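Local atomic coordinates of ADP-ribosyltransferase (Staphylococcus aureus, PDB entry 1OJQ), a protein that probably transfers ADP-ribose from NAD+ to target proteins, as a C3-like bacterial exoenzyme whose relatives modify Rho GTPases. Residues W15-L19 / S75-V81; R129-G135 / R185-V191; Y136-V142 / Q179-R185; E157-K163 / V208-K212. All coordinates share one frame. Residue numbers count along the deposited sequence, not the author numbering.

In the fold
Contact 3 is deepest, its centre about 5 Å from the chain's centre, with nine of fourteen touching residues buried; the others, about 10 to 15 Å out, are partly buried. Contacts 2 and 3 are antiparallel strand pairs in different sheets, sharing Arg185 and one water; contact 2 holds the NAD-binding Glu133, contact 3 Gln140 and Glu180. Strands 187-196 of contact 2 and 203-209 of contact 4 are neighbours in the five-stranded sheet, joined by backbone hydrogen bonds (Ala190 with Val208, Glu188 with Phe210). Chemistry follows place: backbone hydrogen-bond ladders in contacts 2 and 3, a held carboxyl terminus in contact 4, and helix-on-loop side-chain packing in contact 1, which meets contact 3 through Leu141.

Contact 1 (W15-L19 / S75-V81); sequences WGNSL and SVTPDSV
The apolar centre is the indole of Trp15 (chi1 t, chi2 88°), whose CH2 lies 3.6 Å from Val81 CG1 while its CZ2 lies 3.5 Å from Pro78 CD; Val81 CG2 sits over one face of the ring. One helical turn on, Leu19 (chi1 m, chi2 p) brings CD1 to 3.3 Å from Pro78 CD, so the proline is touched by both helix residues. The nearest backbones are at Leu19 and Ser75, with CA atoms 5.9 Å apart. The arrangement packs helix 9-23 against the irregular linker between helix 59-73 and the edge strand 81-87, joining the helical N-terminal part of this C3-type fold to its five-stranded sheet. Ser75 and Val76 are extended, Pro78 turns the chain (phi/psi -78/-11), and Asp79 is extended again. Beyond the packing, Ser75 OG bonds to Ala164 O and Thr77 OG1 to Pro159 O. At the ring edge, Trp15 NE1 donates to Asp79 OD1 at 2.8 Å and 165°, while Ser18 OG turns back to Trp15 O at 2.6 Å.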
# COMPACT_ATOMS: atom_id res chain seq x y z
N TRP A 15 11.90 -14.05 -1.20
CA TRP A 15 11.32 -13.72 0.11
C TRP A 15 9.81 -13.85 0.05
O TRP A 15 9.22 -14.52 0.90
CB TRP A 15 11.72 -12.32 0.56
CG TRP A 15 11.33 -11.89 1.94
CD1 TRP A 15 12.05 -12.09 3.09
CD2 TRP A 15 10.15 -11.20 2.34
NE1 TRP A 15 11.39 -11.56 4.18
CE2 TRP A 15 10.21 -11.01 3.74
CE3 TRP A 15 9.03 -10.72 1.65
CZ2 TRP A 15 9.21 -10.36 4.44
CZ3 TRP A 15 8.02 -10.07 2.33
CH2 TRP A 15 8.14 -9.91 3.71
N GLY A 16 9.20 -13.22 -0.95
CA GLY A 16 7.76 -13.32 -1.09
C GLY A 16 7.25 -14.74 -1.20
O GLY A 16 6.22 -15.03 -0.56
N ASN A 17 7.88 -15.61 -1.98
CA ASN A 17 7.44 -17.00 -2.11
C ASN A 17 7.42 -17.72 -0.77
O ASN A 17 6.68 -18.70 -0.58
CB ASN A 17 8.37 -17.73 -3.08
CG ASN A 17 8.07 -17.43 -4.53
OD1 ASN A 17 8.88 -17.68 -5.43
ND2 ASN A 17 6.89 -16.89 -4.77
N SER A 18 8.23 -17.24 0.18
CA SER A 18 8.23 -17.90 1.50
C SER A 18 6.93 -17.58 2.21
O SER A 18 6.41 -18.41 2.96
CB SER A 18 9.46 -17.53 2.34
OG SER A 18 9.33 -16.22 2.90
N LEU A 19 6.37 -16.38 1.96
CA LEU A 19 5.05 -16.15 2.57
C LEU A 19 4.00 -17.04 1.90
O LEU A 19 3.10 -17.56 2.56
CB LEU A 19 4.61 -14.69 2.45
CG LEU A 19 5.18 -13.74 3.51
CD1 LEU A 19 6.67 -13.58 3.24
CD2 LEU A 19 4.46 -12.40 3.50
N SER A 75 -0.96 -15.62 6.08
CA SER A 75 0.49 -15.43 6.17
C SER A 75 0.80 -14.15 6.94
O SER A 75 0.07 -13.15 6.88
CB SER A 75 1.19 -15.39 4.81
OG SER A 75 0.55 -14.52 3.90
N VAL A 76 1.92 -14.22 7.65
CA VAL A 76 2.45 -13.04 8.32
C VAL A 76 3.86 -12.79 7.81
O VAL A 76 4.56 -13.66 7.29
CB VAL A 76 2.46 -13.17 9.85
CG1 VAL A 76 1.04 -13.34 10.36
CG2 VAL A 76 3.36 -14.32 10.31
N THR A 77 4.32 -11.55 7.96
CA THR A 77 5.68 -11.27 7.50
C THR A 77 6.72 -11.99 8.35
O THR A 77 6.68 -11.90 9.58
CB THR A 77 5.97 -9.75 7.55
OG1 THR A 77 5.69 -9.29 8.88
CG2 THR A 77 5.04 -8.99 6.61
N PRO A 78 7.64 -12.71 7.73
CA PRO A 78 8.68 -13.40 8.51
C PRO A 78 9.79 -12.47 8.96
O PRO A 78 10.63 -12.85 9.78
CB PRO A 78 9.22 -14.41 7.48
CG PRO A 78 9.12 -13.65 6.19
CD PRO A 78 7.78 -12.97 6.28
N ASP A 79 9.84 -11.25 8.45
CA ASP A 79 10.77 -10.20 8.88
C ASP A 79 10.04 -8.85 8.89
O ASP A 79 9.07 -8.70 8.15
CB ASP A 79 11.98 -10.03 7.97
CG ASP A 79 12.76 -11.32 7.73
OD1 ASP A 79 12.56 -11.99 6.70
OD2 ASP A 79 13.58 -11.65 8.61
N SER A 80 10.54 -7.91 9.68
CA SER A 80 10.12 -6.52 9.46
C SER A 80 10.51 -6.16 8.04
O SER A 80 11.59 -6.58 7.58
CB SER A 80 10.78 -5.63 10.50
OG SER A 80 10.74 -4.26 10.16
N VAL A 81 9.69 -5.43 7.28
CA VAL A 81 10.06 -5.18 5.88
C VAL A 81 9.46 -3.87 5.39
O VAL A 81 8.38 -3.53 5.88
CB VAL A 81 9.58 -6.33 4.97
CG1 VAL A 81 8.07 -6.54 5.11
CG2 VAL A 81 9.93 -6.10 3.51

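Contact 2 (R129-G135 / R185-V191); sequences RIYRENG and RGTEYAV
Tyr131 lays its CB over the face of the Tyr189 ring, 4.0 Å from the centroid and 28° off the normal, a CH-pi contact formed because both residues (chi1 m and p) project from one sheet face. Strands 130-133 and 187-191 run antiparallel at 157°, axes approaching to 4.6 Å. Tyr131 and Tyr189 form a hydrogen-bonded pair, each N to the other's O at 2.9 Å, flanked by non-hydrogen-bonded pairs Ile130-Ala190 (CA-CA 4.2 Å) and Arg132-Glu188 (4.3 Å). Val191 N to Arg129 O and Glu133 N to Thr187 O, both 3.0 Å, extend the ladder. This adds edge strand 130-133 to the five-stranded sheet and places Glu133, which contacts NAD in the complex of this protein; with no NAD here it salt-bridges Arg48. On the opposite face, Ile130 CG1 meets Ala190 CB at 4.0 Å, and Arg132 (ttt) forms a salt bridge from NH1 to Glu188 OE2 at 3.6 Å, its guanidinium lying over Gly186 CA. At Gly186 (phi/psi 82/22) a CB would lie 2.9 Å from Arg132 NH2 and press on the preceding carbonyl O. Gly186 N bonds weakly to Glu133 O at 2.8 Å, and water 2 joins Gly135 O (2.8 Å) to Thr187 N (3.2 Å).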
# COMPACT_ATOMS: atom_id res chain seq x y z
N ARG A 129 1.14 11.77 12.30
CA ARG A 129 -0.28 11.50 12.14
C ARG A 129 -0.51 10.07 11.67
O ARG A 129 0.26 9.53 10.87
CB ARG A 129 -0.98 12.43 11.14
CG ARG A 129 -0.74 13.90 11.44
CD ARG A 129 -1.70 14.84 10.71
NE ARG A 129 -1.85 16.03 11.58
CZ ARG A 129 -3.03 16.44 12.03
NH1 ARG A 129 -4.11 15.77 11.68
NH2 ARG A 129 -3.12 17.50 12.81
N ILE A 130 -1.59 9.47 12.16
CA ILE A 130 -1.98 8.13 11.70
C ILE A 130 -3.08 8.27 10.64
O ILE A 130 -4.08 8.93 10.87
CB ILE A 130 -2.50 7.29 12.87
CG1 ILE A 130 -1.46 7.06 13.98
CG2 ILE A 130 -3.08 5.95 12.39
CD1 ILE A 130 -2.09 6.71 15.31
N TYR A 131 -2.88 7.63 9.50
CA TYR A 131 -3.85 7.54 8.42
C TYR A 131 -4.33 6.10 8.33
O TYR A 131 -3.53 5.18 8.52
CB TYR A 131 -3.25 8.00 7.08
CG TYR A 131 -2.87 9.48 7.18
CD1 TYR A 131 -1.58 9.84 7.56
CD2 TYR A 131 -3.81 10.47 6.90
CE1 TYR A 131 -1.24 11.17 7.65
CE2 TYR A 131 -3.46 11.81 7.00
CZ TYR A 131 -2.18 12.15 7.37
OH TYR A 131 -1.81 13.47 7.48
N ARG A 132 -5.63 5.94 8.06
CA ARG A 132 -6.20 4.59 7.98
C ARG A 132 -6.86 4.36 6.63
O ARG A 132 -7.51 5.27 6.09
CB ARG A 132 -7.25 4.41 9.08
CG ARG A 132 -7.88 3.03 9.17
CD ARG A 132 -9.15 3.12 10.02
NE ARG A 132 -9.81 1.82 10.13
CZ ARG A 132 -9.58 0.96 11.11
NH1 ARG A 132 -8.72 1.25 12.07
NH2 ARG A 132 -10.22 -0.21 11.12
N GLU A 133 -6.70 3.16 6.07
CA GLU A 133 -7.39 2.83 4.83
C GLU A 133 -8.49 1.84 5.17
O GLU A 133 -8.16 0.79 5.72
CB GLU A 133 -6.40 2.24 3.82
CG GLU A 133 -7.00 1.54 2.62
CD GLU A 133 -7.88 2.49 1.83
OE1 GLU A 133 -7.35 3.54 1.40
OE2 GLU A 133 -9.08 2.21 1.66
N ASN A 134 -9.76 2.14 4.90
CA ASN A 134 -10.78 1.17 5.27
C ASN A 134 -10.92 0.05 4.25
O ASN A 134 -11.46 -1.02 4.59
CB ASN A 134 -12.12 1.89 5.47
CG ASN A 134 -12.05 2.57 6.83
OD1 ASN A 134 -11.59 1.94 7.79
ND2 ASN A 134 -12.47 3.82 6.88
N GLY A 135 -10.45 0.30 3.03
CA GLY A 135 -10.38 -0.81 2.08
C GLY A 135 -9.10 -1.60 2.36
O GLY A 135 -8.49 -1.40 3.41
N ARG A 185 -7.55 -4.99 5.28
CA ARG A 185 -8.39 -3.80 5.36
C ARG A 185 -8.20 -3.17 6.73
O ARG A 185 -7.97 -3.84 7.73
CB ARG A 185 -9.84 -4.13 5.08
CG ARG A 185 -10.49 -5.07 6.10
CD ARG A 185 -11.86 -5.49 5.55
NE ARG A 185 -12.59 -6.36 6.46
CZ ARG A 185 -13.51 -5.93 7.31
NH1 ARG A 185 -13.81 -4.63 7.35
NH2 ARG A 185 -14.14 -6.77 8.11
N GLY A 186 -8.28 -1.84 6.77
CA GLY A 186 -8.18 -1.15 8.06
C GLY A 186 -6.73 -0.98 8.50
O GLY A 186 -6.43 -0.79 9.68
N THR A 187 -5.82 -1.03 7.53
CA THR A 187 -4.41 -0.77 7.81
C THR A 187 -4.24 0.67 8.27
O THR A 187 -4.80 1.60 7.71
CB THR A 187 -3.53 -1.07 6.57
OG1 THR A 187 -3.42 -2.50 6.41
CG2 THR A 187 -2.12 -0.55 6.73
N GLU A 188 -3.43 0.84 9.33
CA GLU A 188 -3.10 2.17 9.80
C GLU A 188 -1.60 2.40 9.74
O GLU A 188 -0.85 1.47 10.08
CB GLU A 188 -3.52 2.35 11.27
CG GLU A 188 -5.01 2.14 11.47
CD GLU A 188 -5.31 2.10 12.97
OE1 GLU A 188 -4.91 1.11 13.62
OE2 GLU A 188 -5.94 3.08 13.43
N TYR A 189 -1.19 3.60 9.34
CA TYR A 189 0.24 3.91 9.34
C TYR A 189 0.44 5.30 9.95
O TYR A 189 -0.41 6.16 9.73
CB TYR A 189 0.85 3.84 7.94
CG TYR A 189 0.15 4.63 6.87
CD1 TYR A 189 0.58 5.92 6.54
CD2 TYR A 189 -0.94 4.09 6.19
CE1 TYR A 189 -0.06 6.64 5.55
CE2 TYR A 189 -1.59 4.82 5.20
CZ TYR A 189 -1.13 6.09 4.90
OH TYR A 189 -1.77 6.82 3.91
N ALA A 190 1.52 5.40 10.70
CA ALA A 190 1.94 6.62 11.37
C ALA A 190 3.12 7.23 10.61
O ALA A 190 4.17 6.61 10.50
CB ALA A 190 2.33 6.39 12.82
N VAL A 191 2.90 8.43 10.08
CA VAL A 191 3.90 9.03 9.21
C VAL A 191 5.08 9.55 10.02
O VAL A 191 4.89 10.29 10.98
CB VAL A 191 3.27 10.18 8.39
CG1 VAL A 191 4.37 10.92 7.64
CG2 VAL A 191 2.23 9.61 7.43
O HOH W 1 -12.25 -2.22 6.96
O HOH W 2 -5.85 -1.44 4.32

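Contact 3 (Y136-V142 / Q179-R185); sequences YSSTQLV and QEVLLPR
Tyr136 (chi1 m) comes first, its ring faced by Arg185 CB in a CH-pi contact, 4.0 Å from the centroid and 12° off the normal; Tyr136 OH and Arg185 NE both bind Asp69. Leu183 N donates to Ser137 O at 2.9 Å; the return bond from Ser137 N to Leu183 O is weak at 3.3 Å. Through water 2, Ser137 OG (2.7 Å) reaches Pro184 O (2.6 Å). Ser138 faces Leu182 (CA-CA 4.9 Å, non-hydrogen-bonded). Strands 137-140 and 180-183 are antiparallel at 150°, axes approaching to 4.4 Å; Ser138-Thr139-Gln140 probably corresponds to the Ser-Thr-Ser/Gln motif of C3 enzymes, and Glu180 probably to the glutamate of their Gln-x-Glu signature. Thr139 N donates to Val181 O at 3.0 Å and Val181 N to Thr139 O at 2.9 Å; Thr139 OG1 (chi1 p) also donates to Val181 O at 2.9 Å. Gln140 and Glu180, which contact NAD in this protein's complex (none bound here), are paired, CA-CA 4.3 Å. Leu141 N bonds to Gln179 O at 2.9 Å, Gln179's backbone being left-handed (phi/psi 54/41).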
# COMPACT_ATOMS: atom_id res chain seq x y z
N TYR A 136 -8.76 -2.48 1.44
CA TYR A 136 -7.49 -3.20 1.49
C TYR A 136 -6.37 -2.29 1.01
O TYR A 136 -6.64 -1.28 0.36
CB TYR A 136 -7.54 -4.49 0.65
CG TYR A 136 -8.56 -5.45 1.26
CD1 TYR A 136 -8.23 -6.38 2.22
CD2 TYR A 136 -9.88 -5.39 0.82
CE1 TYR A 136 -9.18 -7.25 2.76
CE2 TYR A 136 -10.84 -6.23 1.35
CZ TYR A 136 -10.49 -7.15 2.32
OH TYR A 136 -11.47 -7.98 2.82
N SER A 137 -5.10 -2.61 1.30
CA SER A 137 -4.02 -1.75 0.82
C SER A 137 -3.09 -2.55 -0.09
O SER A 137 -2.53 -3.58 0.33
CB SER A 137 -3.21 -1.21 1.99
OG SER A 137 -3.97 -0.32 2.80
N SER A 138 -2.93 -2.08 -1.31
CA SER A 138 -2.05 -2.73 -2.27
C SER A 138 -0.69 -2.06 -2.25
O SER A 138 -0.64 -0.85 -2.43
CB SER A 138 -2.65 -2.66 -3.68
OG SER A 138 -3.93 -3.28 -3.67
N THR A 139 0.38 -2.80 -2.05
CA THR A 139 1.73 -2.27 -1.90
C THR A 139 2.67 -3.16 -2.68
O THR A 139 2.20 -4.17 -3.21
CB THR A 139 2.19 -2.24 -0.42
OG1 THR A 139 2.43 -3.59 0.03
CG2 THR A 139 1.11 -1.66 0.48
N GLN A 140 3.95 -2.80 -2.76
CA GLN A 140 4.91 -3.65 -3.46
C GLN A 140 6.24 -3.69 -2.72
O GLN A 140 6.68 -2.74 -2.07
CB GLN A 140 5.09 -3.24 -4.92
CG GLN A 140 5.51 -1.85 -5.26
CD GLN A 140 5.43 -1.48 -6.73
OE1 GLN A 140 5.36 -2.32 -7.63
NE2 GLN A 140 5.46 -0.18 -7.01
N LEU A 141 6.92 -4.84 -2.87
CA LEU A 141 8.23 -4.98 -2.24
C LEU A 141 9.32 -4.19 -2.94
O LEU A 141 10.29 -3.74 -2.32
CB LEU A 141 8.71 -6.44 -2.22
CG LEU A 141 8.17 -7.36 -1.14
CD1 LEU A 141 8.68 -8.79 -1.41
CD2 LEU A 141 8.54 -6.90 0.26
N VAL A 142 9.21 -4.04 -4.26
CA VAL A 142 10.18 -3.28 -5.06
C VAL A 142 9.48 -2.06 -5.64
O VAL A 142 8.54 -2.17 -6.43
CB VAL A 142 10.80 -4.11 -6.18
CG1 VAL A 142 11.81 -3.32 -6.99
CG2 VAL A 142 11.46 -5.36 -5.58
N GLN A 179 5.46 -7.33 -7.83
CA GLN A 179 5.95 -7.68 -6.49
C GLN A 179 4.93 -7.29 -5.43
O GLN A 179 5.30 -6.78 -4.37
CB GLN A 179 7.30 -6.99 -6.25
CG GLN A 179 8.40 -7.56 -7.15
CD GLN A 179 8.77 -9.00 -6.82
OE1 GLN A 179 9.40 -9.65 -7.68
NE2 GLN A 179 8.46 -9.53 -5.66
N GLU A 180 3.65 -7.52 -5.70
CA GLU A 180 2.61 -7.00 -4.83
C GLU A 180 2.49 -7.73 -3.50
O GLU A 180 2.50 -8.94 -3.39
CB GLU A 180 1.24 -7.03 -5.55
CG GLU A 180 0.16 -6.37 -4.65
CD GLU A 180 -1.13 -6.06 -5.37
OE1 GLU A 180 -1.21 -6.22 -6.62
OE2 GLU A 180 -2.10 -5.65 -4.68
N VAL A 181 2.35 -6.92 -2.45
CA VAL A 181 1.99 -7.39 -1.12
C VAL A 181 0.63 -6.81 -0.78
O VAL A 181 0.48 -5.58 -0.89
CB VAL A 181 3.04 -6.99 -0.07
CG1 VAL A 181 2.57 -7.23 1.35
CG2 VAL A 181 4.33 -7.74 -0.38
N LEU A 182 -0.34 -7.63 -0.42
CA LEU A 182 -1.68 -7.15 -0.08
C LEU A 182 -1.83 -7.06 1.43
O LEU A 182 -1.60 -8.07 2.10
CB LEU A 182 -2.69 -8.10 -0.72
CG LEU A 182 -4.14 -7.62 -0.76
CD1 LEU A 182 -4.26 -6.32 -1.55
CD2 LEU A 182 -5.03 -8.73 -1.31
N LEU A 183 -2.18 -5.91 2.00
CA LEU A 183 -2.37 -5.75 3.44
C LEU A 183 -3.84 -5.76 3.84
O LEU A 183 -4.71 -5.40 3.04
CB LEU A 183 -1.71 -4.43 3.91
CG LEU A 183 -0.25 -4.22 3.48
CD1 LEU A 183 0.26 -2.86 3.93
CD2 LEU A 183 0.60 -5.36 4.01
N PRO A 184 -4.15 -6.16 5.06
CA PRO A 184 -5.51 -6.20 5.56
C PRO A 184 -6.24 -4.87 5.42
O PRO A 184 -5.64 -3.80 5.48
CB PRO A 184 -5.34 -6.44 7.07
CG PRO A 184 -4.03 -7.13 7.19
CD PRO A 184 -3.17 -6.62 6.07
N ARG A 185 -7.55 -4.99 5.28
CA ARG A 185 -8.39 -3.80 5.36
C ARG A 185 -8.20 -3.17 6.73
O ARG A 185 -7.97 -3.84 7.73
CB ARG A 185 -9.84 -4.13 5.08
CG ARG A 185 -10.49 -5.07 6.10
CD ARG A 185 -11.86 -5.49 5.55
NE ARG A 185 -12.59 -6.36 6.46
CZ ARG A 185 -13.51 -5.93 7.31
NH1 ARG A 185 -13.81 -4.63 7.35
NH2 ARG A 185 -14.14 -6.77 8.11
O HOH W 2 -5.85 -1.44 4.32

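Contact 4 (E157-K163 / V208-K212); sequences ELPKGTK and VVFKK
Lys211, Lys212 and Val209 lose the most area here. Val209 (chi1 t) points at the partner segment: its CG2 meets Leu158 CD2 at 3.6 Å and its CB lies 4.2 Å from Pro159 CD, while Val209 N donates to Glu157 O at 3.0 Å and 163°, continuing the parallel bridge of Glu157 with Val208 (CA-CA 4.8 Å). Lys211 runs alongside the type II beta turn Pro159-Thr162, its CB 4.1 Å from Pro159 CG and its CA 3.4 Å from Thr162 OG1; Gly161, at phi/psi 83/8, takes the third turn position, which favours glycine. Lys212 is held at the backbone. Its N donates to Thr162 OG1 at 2.9 Å, OXT accepts from Lys163 N at 3.0 Å, and O accepts from Lys163 NZ at 2.7 Å, so a lysine offsets the terminal charge; water 3 links OXT (2.6 Å) to Gly161 O (2.8 Å). The carboxyl terminus is thus fastened beside the turn that follows strand 152-158, next to its parallel neighbour 203-209 in the mixed sheet of this ADP-ribosyltransferase fold.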
# COMPACT_ATOMS: atom_id res chain seq x y z
N GLU A 157 6.98 0.82 6.69
CA GLU A 157 7.66 -0.23 7.46
C GLU A 157 6.62 -1.18 8.07
O GLU A 157 5.82 -0.75 8.90
CB GLU A 157 8.51 0.38 8.58
CG GLU A 157 9.47 -0.61 9.22
CD GLU A 157 10.00 -0.07 10.53
OE1 GLU A 157 10.36 -0.84 11.44
OE2 GLU A 157 10.07 1.17 10.68
N LEU A 158 6.62 -2.45 7.71
CA LEU A 158 5.70 -3.42 8.27
C LEU A 158 6.36 -4.15 9.43
O LEU A 158 7.46 -4.68 9.21
CB LEU A 158 5.30 -4.49 7.25
CG LEU A 158 4.71 -4.00 5.93
CD1 LEU A 158 4.30 -5.19 5.08
CD2 LEU A 158 3.55 -3.06 6.21
N PRO A 159 5.75 -4.20 10.58
CA PRO A 159 6.35 -4.97 11.69
C PRO A 159 6.49 -6.45 11.37
O PRO A 159 5.69 -7.04 10.64
CB PRO A 159 5.32 -4.80 12.81
CG PRO A 159 4.53 -3.58 12.47
CD PRO A 159 4.49 -3.54 10.97
N LYS A 160 7.51 -7.08 11.94
CA LYS A 160 7.58 -8.53 11.80
C LYS A 160 6.34 -9.16 12.40
O LYS A 160 5.83 -8.78 13.46
CB LYS A 160 8.87 -9.01 12.47
CG LYS A 160 9.04 -10.51 12.46
CD LYS A 160 10.31 -10.95 13.19
CE LYS A 160 10.37 -12.49 13.07
NZ LYS A 160 11.76 -12.93 13.40
N GLY A 161 5.82 -10.16 11.71
CA GLY A 161 4.69 -10.91 12.23
C GLY A 161 3.34 -10.28 11.97
O GLY A 161 2.32 -10.77 12.49
N THR A 162 3.27 -9.21 11.18
CA THR A 162 1.96 -8.63 10.83
C THR A 162 1.34 -9.38 9.65
O THR A 162 2.03 -9.98 8.81
CB THR A 162 2.15 -7.12 10.55
OG1 THR A 162 0.90 -6.44 10.68
CG2 THR A 162 2.62 -6.87 9.11
N LYS A 163 0.00 -9.35 9.57
CA LYS A 163 -0.68 -10.05 8.47
C LYS A 163 -0.31 -9.42 7.14
O LYS A 163 -0.38 -8.19 7.00
CB LYS A 163 -2.19 -10.01 8.66
CG LYS A 163 -2.69 -10.85 9.83
CD LYS A 163 -4.20 -10.75 9.96
CE LYS A 163 -4.72 -11.54 11.14
NZ LYS A 163 -4.04 -11.17 12.42
N VAL A 208 5.20 4.10 9.55
CA VAL A 208 5.20 2.81 10.23
C VAL A 208 3.79 2.25 10.40
O VAL A 208 2.94 2.92 10.99
CB VAL A 208 5.86 2.96 11.61
CG1 VAL A 208 5.94 1.61 12.32
CG2 VAL A 208 7.23 3.59 11.41
N VAL A 209 3.58 1.04 9.89
CA VAL A 209 2.28 0.38 10.01
C VAL A 209 2.09 -0.26 11.38
O VAL A 209 3.01 -0.84 11.95
CB VAL A 209 2.14 -0.71 8.92
CG1 VAL A 209 1.00 -1.68 9.19
CG2 VAL A 209 1.95 -0.09 7.54
N PHE A 210 0.90 -0.16 11.94
CA PHE A 210 0.54 -0.81 13.19
C PHE A 210 0.34 -2.31 12.91
O PHE A 210 -0.35 -2.65 11.94
CB PHE A 210 -0.73 -0.23 13.79
CG PHE A 210 -0.62 1.11 14.48
CD1 PHE A 210 0.59 1.79 14.56
CD2 PHE A 210 -1.74 1.69 15.06
CE1 PHE A 210 0.68 3.02 15.20
CE2 PHE A 210 -1.66 2.92 15.70
CZ PHE A 210 -0.45 3.59 15.75
N LYS A 211 0.92 -3.18 13.71
CA LYS A 211 0.72 -4.61 13.50
C LYS A 211 -0.75 -4.99 13.60
O LYS A 211 -1.50 -4.52 14.47
CB LYS A 211 1.52 -5.38 14.55
CG LYS A 211 1.53 -6.90 14.38
CD LYS A 211 2.68 -7.38 15.26
CE LYS A 211 3.31 -8.68 14.85
NZ LYS A 211 3.86 -9.36 16.06
N LYS A 212 -1.13 -5.88 12.67
CA LYS A 212 -2.45 -6.48 12.68
C LYS A 212 -2.34 -8.01 12.64
O LYS A 212 -3.27 -8.65 13.18
CB LYS A 212 -3.33 -6.04 11.50
CG LYS A 212 -3.90 -4.64 11.71
CD LYS A 212 -4.64 -4.12 10.50
CE LYS A 212 -6.07 -4.61 10.42
NZ LYS A 212 -6.88 -4.31 11.62
OXT LYS A 212 -1.35 -8.53 12.08
O HOH W 3 -0.42 -10.72 13.09